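TRAP dicarboxylate transporter, DctP subunit (Chromohalobacter salexigens, PDB 4P1L) binds D-glucuronate and probably delivers it, as the solute-binding subunit of a tripartite ATP-independent periplasmic (TRAP) system, to a membrane permease for import. Local coordinates at residues A[51-54]-A[55-59]; A[155-158]-A[159-162]; A[305-308]-A[309-313]; A[173-176]-A[177-181]. One frame throughout, in Å; residues are numbered along the deposited sequence. Where two conformers were deposited one is given.

Contact 1: A[51-54]-A[55-59]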
ATOM      1  N   GLU A  51      25.798   4.204   8.573  1.00 31.28           N
ATOM      2  CA  GLU A  51      26.946   4.983   8.098  1.00 34.34           C
ATOM      3  C   GLU A  51      26.842   6.447   8.523  1.00 35.35           C
ATOM      4  O   GLU A  51      27.801   7.023   9.035  1.00 37.74           O
ATOM      5  CB  GLU A  51      27.074   4.873   6.574  1.00 36.27           C
ATOM      6  CG  GLU A  51      27.372   3.440   6.111  1.00 34.87           C
ATOM      7  CD  GLU A  51      26.963   3.162   4.668  1.00 35.02           C
ATOM      8  OE1 GLU A  51      26.424   4.075   3.999  1.00 38.09           O
ATOM      9  OE2 GLU A  51      27.209   2.025   4.207  1.00 37.80           O
ATOM     10  N   LYS A  52      25.673   7.048   8.342  1.00 29.81           N
ATOM     11  CA  LYS A  52      25.534   8.465   8.643  1.00 31.46           C
ATOM     12  C   LYS A  52      25.574   8.759  10.130  1.00 33.92           C
ATOM     13  O   LYS A  52      25.874   9.886  10.508  1.00 36.39           O
ATOM     14  CB  LYS A  52      24.244   9.024   8.068  1.00 27.88           C
ATOM     15  CG  LYS A  52      24.251   9.273   6.568  1.00 31.36           C
ATOM     16  CD  LYS A  52      23.119  10.248   6.217  1.00 38.97           C
ATOM     17  CE  LYS A  52      22.801  10.272   4.735  1.00 42.12           C
ATOM     18  NZ  LYS A  52      23.852  10.988   3.941  1.00 47.70           N
ATOM     19  N   THR A  53      25.238   7.773  10.969  1.00 27.57           N
ATOM     20  CA  THR A  53      25.229   7.985  12.416  1.00 29.35           C
ATOM     21  C   THR A  53      26.471   7.401  13.073  1.00 25.23           C
ATOM     22  O   THR A  53      26.514   7.247  14.286  1.00 32.91           O
ATOM     23  CB  THR A  53      23.974   7.392  13.129  1.00 28.73           C
ATOM     24  OG1 THR A  53      23.964   5.957  13.027  1.00 28.35           O
ATOM     25  CG2 THR A  53      22.705   7.953  12.540  1.00 22.49           C
ATOM     26  N   GLU A  54      27.461   7.043  12.262  1.00 34.75           N
ATOM     27  CA  GLU A  54      28.682   6.435  12.776  1.00 39.05           C
ATOM     28  C   GLU A  54      28.382   5.277  13.739  1.00 37.54           C
ATOM     29  O   GLU A  54      29.015   5.135  14.789  1.00 35.44           O
ATOM     30  CB  GLU A  54      29.553   7.512  13.435  1.00 42.19           C
ATOM     31  CG  GLU A  54      29.979   8.585  12.433  1.00 49.79           C
ATOM     32  CD  GLU A  54      30.541   9.839  13.085  1.00 57.85           C
ATOM     33  OE1 GLU A  54      30.597   9.903  14.332  1.00 59.91           O
ATOM     34  OE2 GLU A  54      30.918  10.766  12.332  1.00 58.87           O
ATOM     35  N   GLY A  55      27.412   4.446  13.364  1.00 33.78           N
ATOM     36  CA  GLY A  55      27.093   3.242  14.115  1.00 30.52           C
ATOM     37  C   GLY A  55      26.255   3.450  15.371  1.00 33.68           C
ATOM     38  O   GLY A  55      25.971   2.495  16.094  1.00 31.21           O
ATOM     39  N   ARG A  56      25.854   4.688  15.644  1.00 25.82           N
ATOM     40  CA  ARG A  56      25.014   4.957  16.818  1.00 25.24           C
ATOM     41  C   ARG A  56      23.646   4.323  16.650  1.00 31.92           C
ATOM     42  O   ARG A  56      23.014   3.891  17.612  1.00 26.63           O
ATOM     43  CB  ARG A  56      24.855   6.462  17.052  1.00 28.73           C
ATOM     44  CG  ARG A  56      26.107   7.150  17.596  1.00 32.67           C
ATOM     45  CD  ARG A  56      25.809   8.590  17.923  1.00 28.36           C
ATOM     46  NE  ARG A  56      25.595   9.393  16.726  1.00 30.32           N
ATOM     47  CZ  ARG A  56      26.565   9.902  15.968  1.00 31.15           C
ATOM     48  NH1 ARG A  56      27.847   9.697  16.271  1.00 34.65           N
ATOM     49  NH2 ARG A  56      26.255  10.623  14.898  1.00 34.88           N
ATOM     50  N   VAL A  57      23.181   4.290  15.409  1.00 31.63           N
ATOM     51  CA  VAL A  57      21.916   3.666  15.105  1.00 25.25           C
ATOM     52  C   VAL A  57      22.173   2.606  14.062  1.00 27.81           C
ATOM     53  O   VAL A  57      22.638   2.914  12.969  1.00 24.84           O
ATOM     54  CB  VAL A  57      20.923   4.658  14.542  1.00 25.06           C
ATOM     55  CG1 VAL A  57      19.562   3.967  14.355  1.00 25.46           C
ATOM     56  CG2 VAL A  57      20.823   5.909  15.441  1.00 23.95           C
ATOM     57  N   GLU A  58      21.870   1.365  14.413  1.00 22.36           N
ATOM     58  CA  GLU A  58      22.145   0.220  13.557  1.00 26.93           C
ATOM     59  C   GLU A  58      20.866  -0.546  13.248  1.00 30.48           C
ATOM     60  O   GLU A  58      20.535  -1.508  13.939  1.00 27.46           O
ATOM     61  CB  GLU A  58      23.167  -0.702  14.234  1.00 27.07           C
ATOM     62  CG  GLU A  58      24.420   0.061  14.636  1.00 33.77           C
ATOM     63  CD  GLU A  58      25.500  -0.804  15.260  1.00 40.20           C
ATOM     64  OE1 GLU A  58      25.377  -2.047  15.226  1.00 45.98           O
ATOM     65  OE2 GLU A  58      26.482  -0.227  15.770  1.00 45.61           O
ATOM     66  N   PRO A  59      20.130  -0.106  12.215  1.00 26.06           N
ATOM     67  CA  PRO A  59      18.857  -0.776  11.916  1.00 26.01           C
ATOM     68  C   PRO A  59      19.043  -2.152  11.295  1.00 27.74           C
ATOM     69  O   PRO A  59      19.994  -2.412  10.542  1.00 25.39           O
ATOM     70  CB  PRO A  59      18.182   0.178  10.924  1.00 24.66           C
ATOM     71  CG  PRO A  59      18.936   1.498  11.068  1.00 23.18           C
ATOM     72  CD  PRO A  59      20.324   1.095  11.385  1.00 25.42           C
TER

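Contact 2: A[155-158]-A[159-162]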
ATOM      1  N   VAL A 155     -12.615  -9.730 -16.225  1.00 14.80           N
ATOM      2  CA  VAL A 155     -13.572  -8.699 -15.830  1.00 18.27           C
ATOM      3  C   VAL A 155     -13.501  -7.534 -16.804  1.00 15.57           C
ATOM      4  O   VAL A 155     -12.455  -6.907 -16.959  1.00 18.39           O
ATOM      5  CB  VAL A 155     -13.291  -8.191 -14.395  1.00 15.01           C
ATOM      6  CG1 VAL A 155     -14.107  -6.927 -14.112  1.00 15.98           C
ATOM      7  CG2 VAL A 155     -13.610  -9.270 -13.399  1.00 20.02           C
ATOM      8  N   GLU A 156     -14.608  -7.274 -17.486  1.00 17.45           N
ATOM      9  CA  GLU A 156     -14.664  -6.250 -18.512  1.00 19.02           C
ATOM     10  C   GLU A 156     -15.446  -5.067 -18.023  1.00 18.02           C
ATOM     11  O   GLU A 156     -15.073  -3.931 -18.295  1.00 19.59           O
ATOM     12  CB  GLU A 156     -15.337  -6.771 -19.798  1.00 17.64           C
ATOM     13  CG  GLU A 156     -14.658  -7.952 -20.469  1.00 16.60           C
ATOM     14  CD  GLU A 156     -13.350  -7.602 -21.176  1.00 17.47           C
ATOM     15  OE1 GLU A 156     -12.723  -6.561 -20.834  1.00 18.75           O
ATOM     16  OE2 GLU A 156     -12.967  -8.377 -22.103  1.00 17.40           O
ATOM     17  N   THR A 157     -16.532  -5.344 -17.300  1.00 16.74           N
ATOM     18  CA  THR A 157     -17.400  -4.317 -16.750  1.00 17.57           C
ATOM     19  C   THR A 157     -17.706  -4.641 -15.298  1.00 20.13           C
ATOM     20  O   THR A 157     -17.451  -5.746 -14.826  1.00 17.88           O
ATOM     21  CB  THR A 157     -18.736  -4.245 -17.506  1.00 23.47           C
ATOM     22  OG1 THR A 157     -19.438  -5.477 -17.324  1.00 23.96           O
ATOM     23  CG2 THR A 157     -18.512  -4.030 -18.982  1.00 24.14           C
ATOM     24  N   PRO A 158     -18.261  -3.673 -14.570  1.00 17.80           N
ATOM     25  CA  PRO A 158     -18.577  -3.981 -13.178  1.00 16.87           C
ATOM     26  C   PRO A 158     -19.453  -5.226 -12.975  1.00 18.64           C
ATOM     27  O   PRO A 158     -19.242  -5.972 -12.005  1.00 22.72           O
ATOM     28  CB  PRO A 158     -19.254  -2.695 -12.699  1.00 18.81           C
ATOM     29  CG  PRO A 158     -18.576  -1.619 -13.494  1.00 19.83           C
ATOM     30  CD  PRO A 158     -18.455  -2.246 -14.875  1.00 16.00           C
ATOM     31  N   ASP A 159     -20.386  -5.481 -13.876  1.00 22.06           N
ATOM     32  CA  ASP A 159     -21.247  -6.646 -13.718  1.00 23.48           C
ATOM     33  C   ASP A 159     -20.498  -7.984 -13.776  1.00 22.47           C
ATOM     34  O   ASP A 159     -20.986  -8.968 -13.242  1.00 23.82           O
ATOM     35  CB  ASP A 159     -22.419  -6.606 -14.715  1.00 30.83           C
ATOM     36  CG  ASP A 159     -23.504  -5.607 -14.290  1.00 40.08           C
ATOM     37  OD1 ASP A 159     -23.281  -4.840 -13.318  1.00 40.00           O
ATOM     38  OD2 ASP A 159     -24.580  -5.578 -14.922  1.00 40.88           O
ATOM     39  N   ASP A 160     -19.303  -8.014 -14.373  1.00 20.16           N
ATOM     40  CA  ASP A 160     -18.489  -9.227 -14.355  1.00 18.12           C
ATOM     41  C   ASP A 160     -17.914  -9.537 -12.961  1.00 17.47           C
ATOM     42  O   ASP A 160     -17.387 -10.625 -12.741  1.00 21.71           O
ATOM     43  CB  ASP A 160     -17.347  -9.152 -15.382  1.00 16.29           C
ATOM     44  CG  ASP A 160     -17.839  -9.092 -16.809  1.00 22.22           C
ATOM     45  OD1 ASP A 160     -18.853  -9.740 -17.107  1.00 23.30           O
ATOM     46  OD2 ASP A 160     -17.224  -8.388 -17.632  1.00 20.17           O
ATOM     47  N   VAL A 161     -18.014  -8.600 -12.023  1.00 16.99           N
ATOM     48  CA  VAL A 161     -17.550  -8.879 -10.673  1.00 18.15           C
ATOM     49  C   VAL A 161     -18.614  -9.704  -9.895  1.00 18.55           C
ATOM     50  O   VAL A 161     -18.288 -10.311  -8.877  1.00 17.74           O
ATOM     51  CB  VAL A 161     -17.153  -7.577  -9.928  1.00 16.36           C
ATOM     52  CG1 VAL A 161     -16.543  -7.887  -8.572  1.00 17.26           C
ATOM     53  CG2 VAL A 161     -16.127  -6.798 -10.763  1.00 16.46           C
ATOM     54  N   GLU A 162     -19.851  -9.746 -10.394  1.00 19.13           N
ATOM     55  CA  GLU A 162     -20.928 -10.494  -9.719  1.00 22.55           C
ATOM     56  C   GLU A 162     -20.522 -11.954  -9.569  1.00 20.68           C
ATOM     57  O   GLU A 162     -19.979 -12.535 -10.499  1.00 18.21           O
ATOM     58  CB  GLU A 162     -22.272 -10.364 -10.468  1.00 22.15           C
ATOM     59  CG  GLU A 162     -22.828  -8.945 -10.393  1.00 28.03           C
ATOM     60  CD  GLU A 162     -23.950  -8.662 -11.372  1.00 36.58           C
ATOM     61  OE1 GLU A 162     -24.402  -9.587 -12.082  1.00 35.38           O
ATOM     62  OE2 GLU A 162     -24.365  -7.488 -11.432  1.00 45.20           O
TER
HETATM   63  O   HOH W   1     -19.051  -7.321 -19.768  1.00 26.77           O

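Contact 3: A[305-308]-A[309-313]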
ATOM      1  N   ASP A 305     -19.700   9.733  -0.750  1.00 12.93           N
ATOM      2  CA  ASP A 305     -20.761  10.461  -0.058  1.00 15.93           C
ATOM      3  C   ASP A 305     -20.813  10.087   1.438  1.00 14.46           C
ATOM      4  O   ASP A 305     -20.907  10.968   2.323  1.00 14.71           O
ATOM      5  CB  ASP A 305     -22.133  10.168  -0.687  1.00 20.15           C
ATOM      6  CG  ASP A 305     -22.283  10.692  -2.101  1.00 24.46           C
ATOM      7  OD1 ASP A 305     -21.446  11.475  -2.584  1.00 23.79           O
ATOM      8  OD2 ASP A 305     -23.280  10.298  -2.741  1.00 30.29           O
ATOM      9  N   GLN A 306     -20.750   8.782   1.715  0.57 15.78           N
ATOM     10  CA  GLN A 306     -20.855   8.293   3.082  0.57 17.81           C
ATOM     11  C   GLN A 306     -19.624   8.746   3.851  0.57 14.20           C
ATOM     12  O   GLN A 306     -19.714   9.099   5.009  0.57 12.73           O
ATOM     13  CB  GLN A 306     -20.991   6.752   3.131  0.57 17.72           C
ATOM     14  CG  GLN A 306     -20.794   6.143   4.532  0.57 19.03           C
ATOM     15  CD  GLN A 306     -20.716   4.614   4.563  0.57 16.08           C
ATOM     16  OE1 GLN A 306     -21.243   3.936   3.681  0.57 15.35           O
ATOM     17  NE2 GLN A 306     -20.030   4.068   5.576  0.57 12.35           N
ATOM     18  N   PHE A 307     -18.467   8.723   3.189  1.00 12.96           N
ATOM     19  CA  PHE A 307     -17.222   9.076   3.836  1.00 17.06           C
ATOM     20  C   PHE A 307     -17.224  10.526   4.308  1.00 17.96           C
ATOM     21  O   PHE A 307     -16.887  10.803   5.457  1.00 16.06           O
ATOM     22  CB  PHE A 307     -16.009   8.815   2.946  1.00 18.75           C
ATOM     23  CG  PHE A 307     -14.712   9.044   3.664  1.00 15.19           C
ATOM     24  CD1 PHE A 307     -14.177   8.034   4.457  1.00 18.69           C
ATOM     25  CD2 PHE A 307     -14.067  10.281   3.608  1.00 14.16           C
ATOM     26  CE1 PHE A 307     -12.992   8.233   5.160  1.00 26.31           C
ATOM     27  CE2 PHE A 307     -12.872  10.487   4.300  1.00 15.11           C
ATOM     28  CZ  PHE A 307     -12.346   9.460   5.087  1.00 24.02           C
ATOM     29  N   VAL A 308     -17.611  11.447   3.436  1.00 15.05           N
ATOM     30  CA  VAL A 308     -17.571  12.858   3.780  1.00 19.67           C
ATOM     31  C   VAL A 308     -18.680  13.228   4.785  1.00 14.50           C
ATOM     32  O   VAL A 308     -18.520  14.127   5.583  1.00 14.85           O
ATOM     33  CB  VAL A 308     -17.554  13.791   2.520  1.00 16.83           C
ATOM     34  CG1 VAL A 308     -16.299  13.504   1.655  1.00 17.75           C
ATOM     35  CG2 VAL A 308     -18.803  13.650   1.713  1.00 20.27           C
ATOM     36  N   GLN A 309     -19.790  12.503   4.790  1.00 15.87           N
ATOM     37  CA  GLN A 309     -20.790  12.683   5.837  1.00 13.42           C
ATOM     38  C   GLN A 309     -20.276  12.251   7.230  1.00 14.47           C
ATOM     39  O   GLN A 309     -20.552  12.897   8.259  1.00 15.59           O
ATOM     40  CB  GLN A 309     -22.079  11.932   5.454  1.00 17.03           C
ATOM     41  CG  GLN A 309     -22.800  12.526   4.233  1.00 21.15           C
ATOM     42  CD  GLN A 309     -23.940  11.659   3.714  1.00 23.36           C
ATOM     43  OE1 GLN A 309     -24.559  10.906   4.462  1.00 28.03           O
ATOM     44  NE2 GLN A 309     -24.230  11.777   2.432  1.00 23.24           N
ATOM     45  N   GLU A 310     -19.551  11.136   7.256  1.00 16.79           N
ATOM     46  CA  GLU A 310     -18.982  10.612   8.490  1.00 16.11           C
ATOM     47  C   GLU A 310     -17.863  11.480   9.005  1.00 16.60           C
ATOM     48  O   GLU A 310     -17.643  11.574  10.216  1.00 17.20           O
ATOM     49  CB  GLU A 310     -18.405   9.220   8.233  1.00 16.60           C
ATOM     50  CG  GLU A 310     -19.442   8.170   8.103  1.00 20.80           C
ATOM     51  CD  GLU A 310     -18.929   6.918   7.387  1.00 21.39           C
ATOM     52  OE1 GLU A 310     -17.726   6.823   6.968  1.00 20.63           O
ATOM     53  OE2 GLU A 310     -19.761   6.020   7.212  1.00 23.88           O
ATOM     54  N   HIS A 311     -17.140  12.092   8.068  1.00 17.97           N
ATOM     55  CA  HIS A 311     -15.926  12.826   8.393  1.00 19.61           C
ATOM     56  C   HIS A 311     -15.898  14.202   7.727  1.00 21.77           C
ATOM     57  O   HIS A 311     -15.082  14.449   6.834  1.00 17.62           O
ATOM     58  CB  HIS A 311     -14.722  11.996   7.944  1.00 16.45           C
ATOM     59  CG  HIS A 311     -14.606  10.688   8.666  1.00 15.55           C
ATOM     60  ND1 HIS A 311     -14.837   9.476   8.052  1.00 25.25           N
ATOM     61  CD2 HIS A 311     -14.315  10.409   9.956  1.00 22.22           C
ATOM     62  CE1 HIS A 311     -14.678   8.505   8.934  1.00 20.46           C
ATOM     63  NE2 HIS A 311     -14.358   9.044  10.095  1.00 24.17           N
ATOM     64  N   PRO A 312     -16.783  15.104   8.166  1.00 21.27           N
ATOM     65  CA  PRO A 312     -16.846  16.422   7.513  1.00 20.87           C
ATOM     66  C   PRO A 312     -15.504  17.154   7.603  1.00 18.23           C
ATOM     67  O   PRO A 312     -15.199  17.986   6.732  1.00 20.09           O
ATOM     68  CB  PRO A 312     -17.916  17.163   8.319  1.00 18.92           C
ATOM     69  CG  PRO A 312     -17.935  16.451   9.679  1.00 23.16           C
ATOM     70  CD  PRO A 312     -17.701  15.003   9.316  1.00 18.03           C
ATOM     71  N   GLU A 313     -14.705  16.844   8.632  1.00 20.82           N
ATOM     72  CA  GLU A 313     -13.416  17.507   8.816  1.00 18.93           C
ATOM     73  C   GLU A 313     -12.374  17.022   7.822  1.00 22.46           C
ATOM     74  O   GLU A 313     -11.302  17.614   7.716  1.00 21.01           O
ATOM     75  CB  GLU A 313     -12.874  17.349  10.259  1.00 24.44           C
ATOM     76  CG  GLU A 313     -12.263  15.976  10.591  1.00 23.62           C
ATOM     77  CD  GLU A 313     -13.292  14.860  10.680  1.00 28.79           C
ATOM     78  OE1 GLU A 313     -14.511  15.132  10.602  1.00 28.11           O
ATOM     79  OE2 GLU A 313     -12.889  13.689  10.810  1.00 29.09           O
TER

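Contact 4: A[173-176]-A[177-181]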
ATOM      1  N   LEU A 173     -13.692   0.010   3.820  1.00 14.30           N
ATOM      2  CA  LEU A 173     -13.875   0.683   2.539  1.00 14.17           C
ATOM      3  C   LEU A 173     -13.717  -0.272   1.363  1.00 14.11           C
ATOM      4  O   LEU A 173     -14.402  -0.112   0.338  1.00 15.53           O
ATOM      5  CB  LEU A 173     -12.898   1.851   2.348  1.00 14.28           C
ATOM      6  CG  LEU A 173     -13.248   3.136   3.089  1.00 14.82           C
ATOM      7  CD1 LEU A 173     -12.159   4.192   2.955  1.00 16.07           C
ATOM      8  CD2 LEU A 173     -14.570   3.705   2.576  1.00 15.13           C
ATOM      9  N   TYR A 174     -12.813  -1.236   1.501  1.00 13.55           N
ATOM     10  CA  TYR A 174     -12.561  -2.231   0.436  1.00 13.29           C
ATOM     11  C   TYR A 174     -13.718  -3.212   0.260  1.00 13.92           C
ATOM     12  O   TYR A 174     -13.976  -3.669  -0.830  1.00 13.24           O
ATOM     13  CB  TYR A 174     -11.261  -3.013   0.682  1.00 13.21           C
ATOM     14  CG  TYR A 174     -10.051  -2.133   0.905  1.00 13.33           C
ATOM     15  CD1 TYR A 174      -9.948  -0.896   0.284  1.00 13.42           C
ATOM     16  CD2 TYR A 174      -9.031  -2.530   1.761  1.00 13.49           C
ATOM     17  CE1 TYR A 174      -8.836  -0.071   0.493  1.00 13.67           C
ATOM     18  CE2 TYR A 174      -7.935  -1.722   1.995  1.00 13.73           C
ATOM     19  CZ  TYR A 174      -7.835  -0.493   1.372  1.00 14.93           C
ATOM     20  OH  TYR A 174      -6.724   0.301   1.588  1.00 14.85           O
ATOM     21  N   VAL A 175     -14.385  -3.575   1.350  1.00 14.73           N
ATOM     22  CA  VAL A 175     -15.590  -4.401   1.225  1.00 17.41           C
ATOM     23  C   VAL A 175     -16.690  -3.594   0.522  1.00 18.57           C
ATOM     24  O   VAL A 175     -17.377  -4.091  -0.385  1.00 15.12           O
ATOM     25  CB  VAL A 175     -16.046  -4.900   2.601  1.00 14.19           C
ATOM     26  CG1 VAL A 175     -17.372  -5.686   2.500  1.00 14.63           C
ATOM     27  CG2 VAL A 175     -14.954  -5.726   3.241  1.00 15.77           C
ATOM     28  N   GLN A 176     -16.855  -2.337   0.930  1.00 15.83           N
ATOM     29  CA  GLN A 176     -17.813  -1.477   0.275  1.00 14.43           C
ATOM     30  C   GLN A 176     -17.466  -1.366  -1.207  1.00 14.24           C
ATOM     31  O   GLN A 176     -18.356  -1.424  -2.072  1.00 15.79           O
ATOM     32  CB  GLN A 176     -17.878  -0.106   0.956  1.00 16.91           C
ATOM     33  CG  GLN A 176     -19.187   0.586   0.782  1.00 25.73           C
ATOM     34  CD  GLN A 176     -19.222   1.937   1.465  1.00 28.74           C
ATOM     35  OE1 GLN A 176     -18.212   2.395   2.028  1.00 16.60           O
ATOM     36  NE2 GLN A 176     -20.375   2.603   1.388  1.00 29.51           N
HETATM   37  N   MSE A 177     -16.185  -1.214  -1.506  1.00 13.90           N
HETATM   38  CA  MSE A 177     -15.731  -1.117  -2.901  1.00 15.06           C
HETATM   39  C   MSE A 177     -16.134  -2.340  -3.747  1.00 13.83           C
HETATM   40  O   MSE A 177     -16.767  -2.188  -4.801  1.00 14.29           O
HETATM   41  CB  MSE A 177     -14.213  -0.943  -2.946  1.00 16.26           C
HETATM   42  CG  MSE A 177     -13.622  -0.947  -4.338  1.00 13.72           C
HETATM   43 SE   MSE A 177     -11.678  -0.873  -4.299  1.00 17.86          SE
HETATM   44  CE  MSE A 177     -11.403  -2.792  -3.906  1.00 21.03           C
ATOM     45  N   ILE A 178     -15.793  -3.542  -3.280  1.00 14.19           N
ATOM     46  CA  ILE A 178     -16.166  -4.754  -3.988  1.00 16.49           C
ATOM     47  C   ILE A 178     -17.701  -4.902  -4.098  1.00 18.52           C
ATOM     48  O   ILE A 178     -18.238  -5.290  -5.150  1.00 14.88           O
ATOM     49  CB  ILE A 178     -15.587  -5.995  -3.314  1.00 14.00           C
ATOM     50  CG1 ILE A 178     -14.050  -5.974  -3.347  1.00 14.54           C
ATOM     51  CG2 ILE A 178     -16.117  -7.282  -3.992  1.00 13.72           C
ATOM     52  CD1 ILE A 178     -13.450  -5.984  -4.734  1.00 14.72           C
ATOM     53  N   ASP A 179     -18.406  -4.596  -3.017  1.00 17.26           N
ATOM     54  CA  ASP A 179     -19.839  -4.724  -3.006  1.00 14.80           C
ATOM     55  C   ASP A 179     -20.494  -3.811  -4.020  1.00 15.19           C
ATOM     56  O   ASP A 179     -21.430  -4.213  -4.699  1.00 16.21           O
ATOM     57  CB  ASP A 179     -20.418  -4.410  -1.612  1.00 16.33           C
ATOM     58  CG  ASP A 179     -20.155  -5.499  -0.611  1.00 15.05           C
ATOM     59  OD1 ASP A 179     -19.427  -6.472  -0.928  1.00 16.11           O
ATOM     60  OD2 ASP A 179     -20.662  -5.367   0.505  1.00 20.61           O
ATOM     61  N   GLU A 180     -20.026  -2.571  -4.092  1.00 15.62           N
ATOM     62  CA  GLU A 180     -20.532  -1.627  -5.079  1.00 15.64           C
ATOM     63  C   GLU A 180     -20.178  -2.045  -6.515  1.00 15.70           C
ATOM     64  O   GLU A 180     -20.926  -1.761  -7.445  1.00 18.48           O
ATOM     65  CB  GLU A 180     -19.986  -0.231  -4.800  1.00 16.22           C
ATOM     66  CG  GLU A 180     -20.582   0.415  -3.512  1.00 19.69           C
ATOM     67  CD  GLU A 180     -22.063   0.746  -3.617  1.00 29.32           C
ATOM     68  OE1 GLU A 180     -22.667   0.523  -4.683  1.00 33.25           O
ATOM     69  OE2 GLU A 180     -22.630   1.235  -2.620  1.00 36.82           O
HETATM   70  N   MSE A 181     -19.037  -2.696  -6.704  1.00 15.24           N
HETATM   71  CA  MSE A 181     -18.720  -3.217  -8.027  1.00 18.85           C
HETATM   72  C   MSE A 181     -19.663  -4.339  -8.426  1.00 20.93           C
HETATM   73  O   MSE A 181     -19.905  -4.517  -9.613  1.00 21.62           O
HETATM   74  CB  MSE A 181     -17.302  -3.733  -8.091  1.00 18.11           C
HETATM   75  CG  MSE A 181     -16.268  -2.648  -8.039  1.00 15.51           C
HETATM   76 SE   MSE A 181     -14.475  -3.446  -8.162  1.00 21.14          SE
HETATM   77  CE  MSE A 181     -13.421  -1.821  -8.064  1.00 25.65           C
TER
HETATM   78  O   HOH W   2     -22.510   1.014  -0.095  1.00 33.15           O

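Contact 1: A[51-54]-A[55-59]
Thr53 and Arg56 face each other across a type I' turn that carries the chain off the end of helix 37-52. The guanidinium of Arg56 lies with one face over the carbonyl oxygen of Thr53, CZ standing 3.1 Å from Thr53 O. A bend at chi3 (-70°) folds the arginine back in this way, so that it runs alongside Glu54 and points the same way. Their flat ends are nevertheless turned 70° apart, and the salt bridge from NH1 of Arg56 to OE1 of Glu54 is weak at 3.4 Å; Asp250, on helix 248-282, takes NH2 of the same arginine. Next along the chain, Thr53 and Val57 approach at a slant. OG1 of Thr53 accepts the backbone N-H of Val57 at 3.0 Å and also bonds Val49 O, while CG2 of Thr53 touches CG2 of Val57 at 4.0 Å. Replacing Thr53 by valine would probably leave the amide of Val57 without its acceptor and weaken the hold on the turn. Glu54, with positive phi, is the C-prime residue of a Schellman motif. The chemistry implies a division of labour: a buried hydroxyl ties turn to helix, while the Glu54-Arg56 pair adds a weak bond at the surface.

Contact 2: A[155-158]-A[159-162]
Asp160 reaches back along the chain to Val155, Glu156 and Thr157, so that its side chain closes a loop leading into a short 3-10 turn. Its CB sits 3.8 Å from CA of Val155 and also rests against the carbonyl oxygen of Thr157. Since CG is anti to the carbonyl carbon (chi1 -65°), the carboxylate is carried over the amides of the preceding loop, CG itself lying 3.8 Å from Glu156 N. At the tip, OD2 takes the N-H of Glu156 at 2.8 Å through its anti lone pair. The N-H of Thr157 comes to the same oxygen at 3.1 Å from above the carboxylate plane, 41° out of it. A water also donates to Asp160 OD2 and is hydrogen-bonded to OG1 of Thr157. The turn itself is closed by backbone bonds from Asp160 N to Thr157 O and from Val161 N to Pro158 O. On the apolar side, CG1 of Val155 touches CG2 of Val161 at 3.9 Å, and Val155 and Pro158 both pack on Phe296 of helix 293-298. Three donors converging on one oxygen would be expected to favour the ionised aspartate, although Glu156, its OE1 5.8 Å from Asp160 OD2, may offset this slightly.

Contact 3: A[305-308]-A[309-313]
Phe307 and His311 form the close-packed side of this helix end. ND1 of the histidine stands over one face of the phenyl ring, displaced toward the rim, 3.6 Å from CE1 of Phe307. With the two planes at 44° the pair is oblique, neither stacked nor edge-to-face. The phenylalanine's CG is anti to the backbone N (chi1 -174°), which sends the ring off the helix to pack on Asn100, Val101, Leu104 and Leu314. Swapping Phe307 for alanine would probably open a gap beside Val101 and Leu104 and remove the surface on which the imidazole leans. The opposite character appears at Gln306, Gln309 and Glu310, where long polar side chains lie against the helix near solvent. CG of Gln309 rests 3.1 Å from the carbonyl oxygen of Asp305. In the conformer given for Gln306, one of two deposited, NE2 meets OE2 of Glu310 on its syn side; the short 2.6 Å separation and the second conformer make this link doubtful. The helical hydrogen bonding then stops: His311 N still bonds Phe307 O at 2.9 Å, but one residue later Pro312 has no N-H to give, and Val308 O receives a CA-H...O contact from Pro312 instead, at 3.4 Å. This is the familiar helix C-terminus ended by a following proline, here closing helix 301-310.

Contact 4: A[173-176]-A[177-181]
The helix of a beta-alpha-beta unit, 172-181 between the parallel strands 165-168 and 184-187, brings Tyr174, Val175 and Gln176 against Ile178, Asp179 and Glu180 one turn on. Its regular backbone ladder includes a nearly straight bond from Ile178 N to Tyr174 O (3.1 Å, 172° at the hydrogen). Around that carbonyl the side chains crowd in: CG1 of Ile178 lies 3.4 Å from Tyr174 O, and the methyl CE of Met177, modelled as selenomethionine, approaches the same oxygen more loosely. A bend at chi3 (80°) turns that methyl back toward the preceding turn. On another flank, Val175 and the exposed Asp179 run alongside each other and point the same way, with CG1 of Val175 3.9 Å from OD2 of Asp179. The carboxylate also folds over the helix backbone, its CG 3.1 Å from Val175 O. Further round, Gln176 and Glu180 are joined through a water. NE2 of Gln176 donates a hydrogen bond to it at 3.0 Å, and the water donates in turn to OE2 of Glu180, although 2.5 Å is unusually short and the geometry doubtful. The two faces of the helix are thus quite different. Tyr174, Met177 and Ile178 are buried: Ile178 packs on Val166 and Val168 of strand 165-168, and Met177 on His229 and Leu230 of strand 223-230. Tyr174 bonds Ser103 through its hydroxyl and lies about 8 Å from the bound glucuronate, side chain to ligand, resting on the pocket residue Met169. Leu173 and Gln176 meet Ile303 of helix 301-310, and Glu180 meets Pro302, which places that helix against their flank.

In the fold
All four contacts are local, yet their chemistry follows their place in the fold. Contacts 2 and 4 each bury three of their eight touching residues, contact 4 nearer the ligand with its helix packed on strands 165-168 and 223-230; contact 3, on a neighbouring helix, is a surface contact with one buried aromatic. The helices of contacts 3 and 4 touch where Gln306 OE1 weakly meets Gln176 NE2. Contact 2 adjoins the far end of helix 172-181, since Pro158 CB packs on Met181 O at 3.6 Å, and relies on a carboxylate gripping backbone amides. Contact 1 stands apart, its centre 44 Å or more from the others; a threonine hydroxyl works at its helix end, where contact 3 has a proline.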